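Local coordinates for sperm-specific class P protein 34 (Caenorhabditis elegans, PDB 1M1S), which is of unknown function but carries the major sperm protein fold, known from the proteins that drive crawling in nematode sperm, at residues Ile70-Leu73 with Pro74-Lys78. Residues are numbered along the deposited sequence; the frame is centred on the assembly and turned at random.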
ATOM      1  N   ILE A  70       3.077   3.994  -6.926  1.00 35.00           N
ATOM      2  CA  ILE A  70       2.126   5.126  -6.885  1.00 35.00           C
ATOM      3  C   ILE A  70       2.569   6.050  -8.034  1.00 35.00           C
ATOM      4  O   ILE A  70       3.759   6.320  -8.135  1.00 35.00           O
ATOM      5  CB  ILE A  70       2.222   5.862  -5.513  1.00 35.00           C
ATOM      6  CG1 ILE A  70       2.187   4.855  -4.411  1.00 35.00           C
ATOM      7  CG2 ILE A  70       1.204   6.926  -5.391  1.00 35.00           C
ATOM      8  CD1 ILE A  70       2.447   5.384  -3.007  1.00 35.00           C
ATOM      9  N   ASN A  71       1.661   6.526  -8.888  1.00 35.00           N
ATOM     10  CA  ASN A  71       2.095   7.379  -9.986  1.00 35.00           C
ATOM     11  C   ASN A  71       1.283   8.664 -10.030  1.00 35.00           C
ATOM     12  O   ASN A  71       0.067   8.642 -10.242  1.00 35.00           O
ATOM     13  CB  ASN A  71       2.044   6.627 -11.313  1.00 35.00           C
ATOM     14  CG  ASN A  71       2.645   7.415 -12.469  1.00 35.00           C
ATOM     15  OD1 ASN A  71       3.669   8.081 -12.306  1.00 35.00           O
ATOM     16  ND2 ASN A  71       1.966   7.402 -13.625  1.00 35.00           N
ATOM     17  N   ARG A  72       1.961   9.793  -9.809  1.00 35.00           N
ATOM     18  CA  ARG A  72       1.309  11.093  -9.848  1.00 35.00           C
ATOM     19  C   ARG A  72       1.172  11.563 -11.289  1.00 35.00           C
ATOM     20  O   ARG A  72       2.097  11.450 -12.108  1.00 35.00           O
ATOM     21  CB  ARG A  72       2.072  12.141  -9.004  1.00 35.00           C
ATOM     22  CG  ARG A  72       1.576  13.594  -9.100  1.00 35.00           C
ATOM     23  CD  ARG A  72       0.223  13.848  -8.404  1.00 35.00           C
ATOM     24  NE  ARG A  72      -0.323  15.167  -8.749  1.00 35.00           N
ATOM     25  CZ  ARG A  72      -1.373  15.743  -8.155  1.00 35.00           C
ATOM     26  NH1 ARG A  72      -2.022  15.125  -7.166  1.00 35.00           N
ATOM     27  NH2 ARG A  72      -1.749  16.970  -8.507  1.00 35.00           N
ATOM     28  N   LEU A  73      -0.045  12.010 -11.583  1.00 35.00           N
ATOM     29  CA  LEU A  73      -0.445  12.517 -12.888  1.00 35.00           C
ATOM     30  C   LEU A  73      -0.776  14.005 -12.735  1.00 35.00           C
ATOM     31  O   LEU A  73      -1.009  14.486 -11.622  1.00 35.00           O
ATOM     32  CB  LEU A  73      -1.700  11.767 -13.341  1.00 35.00           C
ATOM     33  CG  LEU A  73      -1.556  10.249 -13.395  1.00 35.00           C
ATOM     34  CD1 LEU A  73      -2.885   9.580 -13.111  1.00 35.00           C
ATOM     35  CD2 LEU A  73      -0.957   9.823 -14.732  1.00 35.00           C
ATOM     36  N   PRO A  74      -0.775  14.760 -13.845  1.00 35.00           N
ATOM     37  CA  PRO A  74      -1.097  16.190 -13.757  1.00 35.00           C
ATOM     38  C   PRO A  74      -2.407  16.491 -12.995  1.00 35.00           C
ATOM     39  O   PRO A  74      -3.453  15.879 -13.243  1.00 35.00           O
ATOM     40  CB  PRO A  74      -1.215  16.611 -15.225  1.00 35.00           C
ATOM     41  CG  PRO A  74      -0.386  15.643 -15.990  1.00 35.00           C
ATOM     42  CD  PRO A  74      -0.263  14.384 -15.181  1.00 35.00           C
ATOM     43  N   GLY A  75      -2.316  17.358 -11.995  1.00 35.00           N
ATOM     44  CA  GLY A  75      -3.497  17.736 -11.234  1.00 35.00           C
ATOM     45  C   GLY A  75      -3.204  18.891 -10.294  1.00 35.00           C
ATOM     46  O   GLY A  75      -2.112  19.456 -10.351  1.00 35.00           O
ATOM     47  N   PRO A  76      -4.140  19.254  -9.396  1.00 35.00           N
ATOM     48  CA  PRO A  76      -3.969  20.351  -8.441  1.00 35.00           C
ATOM     49  C   PRO A  76      -3.061  20.025  -7.279  1.00 35.00           C
ATOM     50  O   PRO A  76      -2.977  18.871  -6.862  1.00 35.00           O
ATOM     51  CB  PRO A  76      -5.381  20.535  -7.899  1.00 35.00           C
ATOM     52  CG  PRO A  76      -5.929  19.158  -7.907  1.00 35.00           C
ATOM     53  CD  PRO A  76      -5.477  18.658  -9.256  1.00 35.00           C
ATOM     54  N   PRO A  77      -2.368  21.038  -6.741  1.00 35.00           N
ATOM     55  CA  PRO A  77      -1.483  20.809  -5.597  1.00 35.00           C
ATOM     56  C   PRO A  77      -2.284  20.620  -4.293  1.00 35.00           C
ATOM     57  O   PRO A  77      -2.771  21.588  -3.698  1.00 35.00           O
ATOM     58  CB  PRO A  77      -0.648  22.098  -5.537  1.00 35.00           C
ATOM     59  CG  PRO A  77      -1.538  23.110  -6.152  1.00 35.00           C
ATOM     60  CD  PRO A  77      -2.086  22.351  -7.335  1.00 35.00           C
ATOM     61  N   LYS A  78      -2.448  19.367  -3.878  1.00 35.00           N
ATOM     62  CA  LYS A  78      -3.149  19.050  -2.641  1.00 35.00           C
ATOM     63  C   LYS A  78      -2.562  17.796  -2.016  1.00 35.00           C
ATOM     64  O   LYS A  78      -1.645  17.185  -2.548  1.00 35.00           O
ATOM     65  CB  LYS A  78      -4.652  18.860  -2.874  1.00 35.00           C
ATOM     66  CG  LYS A  78      -5.024  17.622  -3.634  1.00 35.00           C
ATOM     67  CD  LYS A  78      -6.528  17.521  -3.787  1.00 35.00           C
ATOM     68  CE  LYS A  78      -7.172  16.533  -2.797  1.00 35.00           C
ATOM     69  NZ  LYS A  78      -7.117  16.909  -1.357  1.00 35.00           N
TER
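Between Arg-72 and Pro-76 the backbone runs off the end of strand 65-72 and stays extended through Leu-73, Pro-74 and Gly-75, arching over the guanidinium group of Arg-72. That side chain leaves the strand with CG anti to the backbone N (chi1 173°), bends at chi2 and then reaches out along the loop. Its NH2 donates a hydrogen bond to the carbonyl O of Pro-76, 2.8 Å away, meeting it from above the carbonyl plane with the N-H turned off a straight line (141°). NH2 also lies over the flat face of the Gly-75 to Pro-76 peptide, 3.0 Å from Gly-75 C, with its guanidinium turned edge-on to it. Gly-75 O also sits in plane at the guanidinium edge, at 3.1 Å from NH2, though the angle is too poor for a bond. Gly-75 is drawn out almost flat, which leaves room for NH2 beside its peptide.

This is a loop of the immunoglobulin-like beta sandwich of the major sperm protein family, joining strands 65-72 and 79-89, and Arg-72 ties it to a neighbouring loop as well: its NE bonds to Ala-22 O while the side chain touches Tyr-20 and Tyr-51. An alanine here would remove both donors, and the carbonyls of Pro-76 and Ala-22 would probably lose these mates, leaving the proline-rich loop less firmly held to its surroundings. Farther from the guanidinium, the short approach of Leu-73 CB to Pro-74 CD, 3.5 Å, simply follows from the peptide link between the two, while the Leu-73 backbone bonds to His-50, the residue Pro-76 touches too.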